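Beta-1,3-xylanase (Alcaligenes sp., PDB 2COV) carries a family 31 carbohydrate-binding module that has affinity for beta-1,3-xylan and probably holds the enzyme to this substrate. Local coordinates at residues Val28-Ala34 against Lys50-Phe55. Residues are numbered along the deposited sequence.
Sequences VDKGWSA and KSNGAF
Asp29 spends its backbone and both carboxylate oxygens on three different bonds where strand 22-28 ends. Asp29 N donates to Gly53 O (2.8 Å, almost linear), flanking the non-hydrogen-bonded antiparallel pair Val28-Ala54 (CA-CA 4.0 Å). With chi1 t, Asp29 OD2 forms a salt bridge to Lys50 NZ (2.8 Å), which the fully extended, all-t lysine brings across the ring of Phe55; Asp29 OD1 accepts from Gly31 N (3.0 Å), an Asx turn. At Gly31 (phi/psi 106/2) a CB would jam against the preceding carbonyl O. Across the contact, Ser51-Ala54 is a type I' hairpin turn (Asn52 52/40, Gly53 90/5), with Ala54 N to Ser51 O (3.3 Å) and Ser51 N to Ala54 O (2.9 Å). Next to these polar bonds, Phe55 (chi1 m) meets Trp32 (chi1 m; CZ3 to Phe55 CE1 3.9 Å) and left-handed Ala34 (58/46; CB to Phe55 CZ 3.7 Å). The loop joining strands 22-28 and 37-41 passes the turn of hairpin 44-51/54-60, which lies between them in the antiparallel sheet, while Phe71 and Val73 of strand 66-75 extend the apolar cluster.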
loop_
_atom_site.group_PDB
_atom_site.type_symbol
_atom_site.label_atom_id
_atom_site.label_comp_id
_atom_site.label_asym_id
_atom_site.label_seq_id
_atom_site.Cartn_x
_atom_site.Cartn_y
_atom_site.Cartn_z
ATOM N N VAL A 28 -6.409 19.818 10.607
ATOM C CA VAL A 28 -6.105 21.229 10.453
ATOM C C VAL A 28 -5.097 21.419 9.308
ATOM O O VAL A 28 -4.180 20.639 9.109
ATOM C CB VAL A 28 -5.549 21.805 11.780
ATOM C CG1 VAL A 28 -5.091 23.259 11.636
ATOM C CG2 VAL A 28 -6.644 21.736 12.821
ATOM N N ASP A 29 -5.291 22.482 8.526
ATOM C CA ASP A 29 -4.361 22.796 7.403
ATOM C C ASP A 29 -2.957 23.045 7.915
ATOM O O ASP A 29 -2.762 23.954 8.722
ATOM C CB ASP A 29 -4.918 24.039 6.704
ATOM C CG ASP A 29 -4.166 24.392 5.472
ATOM O OD1 ASP A 29 -3.359 23.564 4.999
ATOM O OD2 ASP A 29 -4.455 25.489 4.962
ATOM N N LYS A 30 -1.970 22.330 7.408
ATOM C CA LYS A 30 -0.535 22.522 7.740
ATOM C C LYS A 30 0.254 23.007 6.536
ATOM O O LYS A 30 1.488 23.023 6.549
ATOM C CB LYS A 30 0.074 21.221 8.227
ATOM C CG LYS A 30 -0.591 20.619 9.455
ATOM C CD LYS A 30 -0.821 21.599 10.530
ATOM C CE LYS A 30 0.430 22.176 11.059
ATOM N NZ LYS A 30 0.232 22.752 12.437
ATOM N N GLY A 31 -0.438 23.417 5.478
ATOM C CA GLY A 31 0.247 24.158 4.414
ATOM C C GLY A 31 0.518 23.429 3.147
ATOM O O GLY A 31 1.095 23.981 2.219
ATOM N N TRP A 32 0.088 22.189 3.039
ATOM C CA TRP A 32 0.310 21.363 1.841
ATOM C C TRP A 32 -0.278 22.010 0.607
ATOM O O TRP A 32 -1.298 22.694 0.714
ATOM C CB TRP A 32 -0.314 20.020 1.997
ATOM C CG TRP A 32 -0.065 19.318 3.301
ATOM C CD1 TRP A 32 0.994 18.556 3.629
ATOM C CD2 TRP A 32 -0.971 19.240 4.375
ATOM N NE1 TRP A 32 0.817 18.075 4.879
ATOM C CE2 TRP A 32 -0.383 18.457 5.354
ATOM C CE3 TRP A 32 -2.242 19.764 4.618
ATOM C CZ2 TRP A 32 -1.023 18.169 6.547
ATOM C CZ3 TRP A 32 -2.877 19.449 5.768
ATOM C CH2 TRP A 32 -2.266 18.701 6.723
ATOM N N SER A 33 0.233 21.713 -0.570
ATOM C CA SER A 33 -0.421 22.208 -1.772
ATOM C C SER A 33 -1.855 21.674 -1.880
ATOM O O SER A 33 -2.724 22.385 -2.301
ATOM C CB SER A 33 0.430 21.856 -2.994
ATOM O OG SER A 33 0.790 20.494 -3.056
ATOM N N ALA A 34 -2.093 20.429 -1.518
ATOM C CA ALA A 34 -3.422 19.937 -1.286
ATOM C C ALA A 34 -4.328 20.078 -2.497
ATOM O O ALA A 34 -5.503 20.410 -2.396
ATOM C CB ALA A 34 -4.018 20.490 -0.032
ATOM N N LYS A 50 -12.567 21.494 2.712
ATOM C CA LYS A 50 -11.778 22.431 3.460
ATOM C C LYS A 50 -12.680 23.558 3.915
ATOM O O LYS A 50 -13.245 24.292 3.097
ATOM C CB LYS A 50 -10.595 22.920 2.632
ATOM C CG LYS A 50 -9.569 23.567 3.471
ATOM C CD LYS A 50 -8.497 24.272 2.678
ATOM C CE LYS A 50 -7.399 24.700 3.639
ATOM N NZ LYS A 50 -6.413 25.569 2.902
ATOM N N SER A 51 -12.806 23.722 5.238
ATOM C CA SER A 51 -13.614 24.794 5.822
ATOM C C SER A 51 -13.098 25.201 7.118
ATOM O O SER A 51 -12.729 24.347 7.936
ATOM C CB SER A 51 -15.097 24.354 5.908
ATOM O OG SER A 51 -15.967 25.370 6.352
ATOM N N ASN A 52 -13.029 26.490 7.362
ATOM C CA ASN A 52 -12.577 26.997 8.643
ATOM C C ASN A 52 -11.270 26.443 9.113
ATOM O O ASN A 52 -11.085 26.141 10.298
ATOM C CB ASN A 52 -13.724 26.863 9.643
ATOM C CG ASN A 52 -14.760 27.966 9.386
ATOM O OD1 ASN A 52 -14.448 29.127 9.533
ATOM N ND2 ASN A 52 -15.995 27.585 8.998
ATOM N N GLY A 53 -10.350 26.300 8.158
ATOM C CA GLY A 53 -9.000 25.975 8.523
ATOM C C GLY A 53 -8.654 24.487 8.614
ATOM O O GLY A 53 -7.515 24.199 8.945
ATOM N N ALA A 54 -9.580 23.598 8.265
ATOM C CA ALA A 54 -9.349 22.177 8.369
ATOM C C ALA A 54 -10.024 21.481 7.205
ATOM O O ALA A 54 -11.093 21.901 6.720
ATOM C CB ALA A 54 -9.906 21.640 9.699
ATOM N N PHE A 55 -9.452 20.352 6.854
ATOM C CA PHE A 55 -10.025 19.408 5.924
ATOM C C PHE A 55 -10.904 18.467 6.684
ATOM O O PHE A 55 -10.413 17.900 7.655
ATOM C CB PHE A 55 -8.946 18.640 5.184
ATOM C CG PHE A 55 -8.057 19.530 4.317
ATOM C CD1 PHE A 55 -6.906 20.057 4.821
ATOM C CD2 PHE A 55 -8.404 19.766 3.007
ATOM C CE1 PHE A 55 -6.093 20.862 4.023
ATOM C CE2 PHE A 55 -7.611 20.606 2.197
ATOM C CZ PHE A 55 -6.466 21.107 2.726
#